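Local coordinates for hydrogenase maturation factor (Thermoanaerobacter tengcongensis, PDB 3VTH), which probably transfers a carbamoyl group from carbamoyl phosphate, with ATP, to the C-terminal cysteine of HypE during [NiFe]-hydrogenase maturation, at residues A606-V610 against Y660-K666. Sequence-based numbering, arbitrary orientation.
Sequences ALIGV and YMKGFEK
The ring of Tyr660 lies flat against the backbone of Ile608, an arrangement in which an aromatic residue packs on the end of a helix, here helix 597-607. Ile608 CA sits over the middle of one ring face, 4.0 Å from its centroid and 9° off the normal, a CH-pi contact. With CG anti to the backbone N (chi1 -179°), Tyr660 reaches across to the other segment, and its CE1 comes 3.4 Å from Ile608 O. Ile608 CB lies over the same face, displaced toward the CD1 side, 4.0 Å from Tyr660 CD1. The ring thus rests on the residue just before the C-prime glycine of a Schellman motif: helix 597-607 ends here, with Gly609 in positive phi, its N hydrogen-bonded to Ala606 O and Val610 N to Ala605 O. Helix 649-662 stops in the same manner at Gly663, and the chain then turns so that helix 666-692 can begin, all within the Kae1-like region. From the start of that helix Lys666 runs past Ile608 in the opposite direction, its chain bent at its last two torsions. The bends bring Lys666 NZ to Ile608 O, one of the carbonyls at the helix end, in a weak hydrogen bond of 3.3 Å. A water that donates to Gly609 O (2.9 Å) also accepts a weak bond from Lys666 NZ, so the ammonium is held weakly and directly to Ile608 O, and through the water to Gly609 O. Lower on the lysine, Lys666 CD meets Val610 CG2 at 3.8 Å. Ile608 also touches Ile656 of helix 649-662, Ile669 of helix 666-692 and Leu624 of helix 619-626.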
ATOM      1  N   ALA A 606     -13.557 -10.168 -23.313  1.00 28.54           N
ATOM      2  CA  ALA A 606     -13.835  -9.756 -24.694  1.00 30.67           C
ATOM      3  C   ALA A 606     -14.756 -10.747 -25.413  1.00 31.33           C
ATOM      4  O   ALA A 606     -15.692 -10.354 -26.105  1.00 32.03           O
ATOM      5  CB  ALA A 606     -12.520  -9.589 -25.477  1.00 29.61           C
ATOM      6  N   LEU A 607     -14.481 -12.035 -25.220  1.00 31.52           N
ATOM      7  CA  LEU A 607     -15.207 -13.097 -25.899  1.00 33.02           C
ATOM      8  C   LEU A 607     -16.648 -13.164 -25.464  1.00 34.10           C
ATOM      9  O   LEU A 607     -17.522 -13.446 -26.283  1.00 35.20           O
ATOM     10  CB  LEU A 607     -14.535 -14.456 -25.682  1.00 32.56           C
ATOM     11  CG  LEU A 607     -13.355 -14.725 -26.622  1.00 34.86           C
ATOM     12  CD1 LEU A 607     -12.557 -15.943 -26.155  1.00 36.07           C
ATOM     13  CD2 LEU A 607     -13.848 -14.918 -28.068  1.00 34.94           C
ATOM     14  N   ILE A 608     -16.911 -12.933 -24.180  1.00 33.27           N
ATOM     15  CA  ILE A 608     -18.306 -12.957 -23.723  1.00 34.83           C
ATOM     16  C   ILE A 608     -18.942 -11.565 -23.680  1.00 35.95           C
ATOM     17  O   ILE A 608     -20.015 -11.374 -23.104  1.00 36.93           O
ATOM     18  CB  ILE A 608     -18.500 -13.769 -22.421  1.00 34.35           C
ATOM     19  CG1 ILE A 608     -17.867 -13.061 -21.212  1.00 33.47           C
ATOM     20  CG2 ILE A 608     -17.902 -15.187 -22.603  1.00 33.66           C
ATOM     21  CD1 ILE A 608     -18.207 -13.724 -19.881  1.00 33.43           C
ATOM     22  N   GLY A 609     -18.282 -10.604 -24.316  1.00 36.20           N
ATOM     23  CA  GLY A 609     -18.857  -9.278 -24.501  1.00 37.93           C
ATOM     24  C   GLY A 609     -18.992  -8.432 -23.248  1.00 38.48           C
ATOM     25  O   GLY A 609     -19.878  -7.575 -23.180  1.00 39.20           O
ATOM     26  N   VAL A 610     -18.119  -8.630 -22.281  1.00 38.14           N
ATOM     27  CA  VAL A 610     -18.064  -7.772 -21.117  1.00 39.09           C
ATOM     28  C   VAL A 610     -17.609  -6.384 -21.515  1.00 40.18           C
ATOM     29  O   VAL A 610     -18.200  -5.427 -21.167  1.00 40.69           O
ATOM     30  CB  VAL A 610     -17.160  -8.354 -20.042  1.00 38.01           C
ATOM     31  CG1 VAL A 610     -16.893  -7.385 -18.928  1.00 37.66           C
ATOM     32  CG2 VAL A 610     -17.742  -9.576 -19.497  1.00 38.31           C
ATOM     33  N   TYR A 660     -21.491 -19.304 -24.212  1.00 38.59           N
ATOM     34  CA  TYR A 660     -21.964 -17.975 -24.564  1.00 40.08           C
ATOM     35  C   TYR A 660     -22.977 -18.037 -25.704  1.00 41.89           C
ATOM     36  O   TYR A 660     -24.046 -17.429 -25.620  1.00 42.30           O
ATOM     37  CB  TYR A 660     -20.784 -17.068 -24.920  1.00 39.35           C
ATOM     38  CG  TYR A 660     -21.165 -15.649 -25.269  1.00 41.95           C
ATOM     39  CD1 TYR A 660     -21.794 -14.829 -24.334  1.00 44.15           C
ATOM     40  CD2 TYR A 660     -20.877 -15.116 -26.525  1.00 44.69           C
ATOM     41  CE1 TYR A 660     -22.149 -13.520 -24.646  1.00 47.23           C
ATOM     42  CE2 TYR A 660     -21.229 -13.793 -26.847  1.00 47.09           C
ATOM     43  CZ  TYR A 660     -21.860 -13.010 -25.900  1.00 47.65           C
ATOM     44  OH  TYR A 660     -22.215 -11.705 -26.189  1.00 51.64           O
ATOM     45  N   MET A 661     -22.633 -18.781 -26.754  1.00 42.65           N
ATOM     46  CA  MET A 661     -23.521 -18.996 -27.893  1.00 45.15           C
ATOM     47  C   MET A 661     -24.852 -19.646 -27.502  1.00 46.15           C
ATOM     48  O   MET A 661     -25.875 -19.366 -28.116  1.00 46.96           O
ATOM     49  CB  MET A 661     -22.830 -19.837 -28.971  1.00 45.60           C
ATOM     50  CG  MET A 661     -21.734 -19.090 -29.734  1.00 48.24           C
ATOM     51  SD  MET A 661     -22.204 -17.400 -30.212  1.00 55.19           S
ATOM     52  CE  MET A 661     -23.123 -17.702 -31.708  1.00 56.48           C
ATOM     53  N   LYS A 662     -24.818 -20.509 -26.484  1.00 45.72           N
ATOM     54  CA  LYS A 662     -26.006 -21.244 -26.030  1.00 47.01           C
ATOM     55  C   LYS A 662     -26.961 -20.327 -25.288  1.00 46.99           C
ATOM     56  O   LYS A 662     -28.127 -20.647 -25.128  1.00 48.49           O
ATOM     57  CB  LYS A 662     -25.610 -22.411 -25.117  1.00 46.70           C
ATOM     58  CG  LYS A 662     -25.550 -23.757 -25.810  1.00 49.97           C
ATOM     59  CD  LYS A 662     -24.529 -24.681 -25.153  1.00 52.20           C
ATOM     60  CE  LYS A 662     -24.682 -26.097 -25.693  1.00 56.15           C
ATOM     61  NZ  LYS A 662     -23.401 -26.877 -25.606  1.00 58.24           N
ATOM     62  N   GLY A 663     -26.451 -19.187 -24.830  1.00 45.47           N
ATOM     63  CA  GLY A 663     -27.262 -18.225 -24.110  1.00 45.59           C
ATOM     64  C   GLY A 663     -27.051 -18.233 -22.604  1.00 44.86           C
ATOM     65  O   GLY A 663     -27.885 -17.725 -21.876  1.00 45.44           O
ATOM     66  N   PHE A 664     -25.951 -18.816 -22.127  1.00 42.85           N
ATOM     67  CA  PHE A 664     -25.670 -18.810 -20.682  1.00 42.50           C
ATOM     68  C   PHE A 664     -25.333 -17.392 -20.219  1.00 41.39           C
ATOM     69  O   PHE A 664     -24.710 -16.625 -20.956  1.00 40.46           O
ATOM     70  CB  PHE A 664     -24.516 -19.750 -20.314  1.00 41.42           C
ATOM     71  CG  PHE A 664     -24.856 -21.221 -20.369  1.00 44.02           C
ATOM     72  CD1 PHE A 664     -26.065 -21.677 -20.902  1.00 47.14           C
ATOM     73  CD2 PHE A 664     -23.925 -22.163 -19.930  1.00 45.15           C
ATOM     74  CE1 PHE A 664     -26.352 -23.037 -20.959  1.00 49.14           C
ATOM     75  CE2 PHE A 664     -24.199 -23.531 -19.996  1.00 46.03           C
ATOM     76  CZ  PHE A 664     -25.416 -23.967 -20.512  1.00 47.90           C
ATOM     77  N   GLU A 665     -25.760 -17.066 -18.999  1.00 41.41           N
ATOM     78  CA  GLU A 665     -25.515 -15.778 -18.364  1.00 40.62           C
ATOM     79  C   GLU A 665     -24.019 -15.566 -18.213  1.00 38.27           C
ATOM     80  O   GLU A 665     -23.291 -16.512 -17.913  1.00 36.67           O
ATOM     81  CB  GLU A 665     -26.182 -15.729 -16.974  1.00 41.46           C
ATOM     82  CG  GLU A 665     -27.697 -16.045 -16.949  1.00 47.32           C
ATOM     83  CD  GLU A 665     -28.023 -17.553 -16.814  1.00 52.09           C
ATOM     84  OE1 GLU A 665     -29.123 -17.873 -16.298  1.00 57.13           O
ATOM     85  OE2 GLU A 665     -27.200 -18.419 -17.217  1.00 51.91           O
ATOM     86  N   LYS A 666     -23.575 -14.324 -18.418  1.00 37.32           N
ATOM     87  CA  LYS A 666     -22.179 -13.935 -18.217  1.00 35.77           C
ATOM     88  C   LYS A 666     -21.670 -14.243 -16.805  1.00 34.18           C
ATOM     89  O   LYS A 666     -20.522 -14.648 -16.629  1.00 32.44           O
ATOM     90  CB  LYS A 666     -21.995 -12.442 -18.510  1.00 36.56           C
ATOM     91  CG  LYS A 666     -22.029 -12.073 -20.001  1.00 39.07           C
ATOM     92  CD  LYS A 666     -21.295 -10.744 -20.239  1.00 41.62           C
ATOM     93  CE  LYS A 666     -22.242  -9.626 -20.611  1.00 43.83           C
ATOM     94  NZ  LYS A 666     -22.677  -9.771 -22.035  1.00 46.24           N
TER
HETATM   95  O   HOH W   1     -22.390  -7.637 -24.661  1.00 36.83           O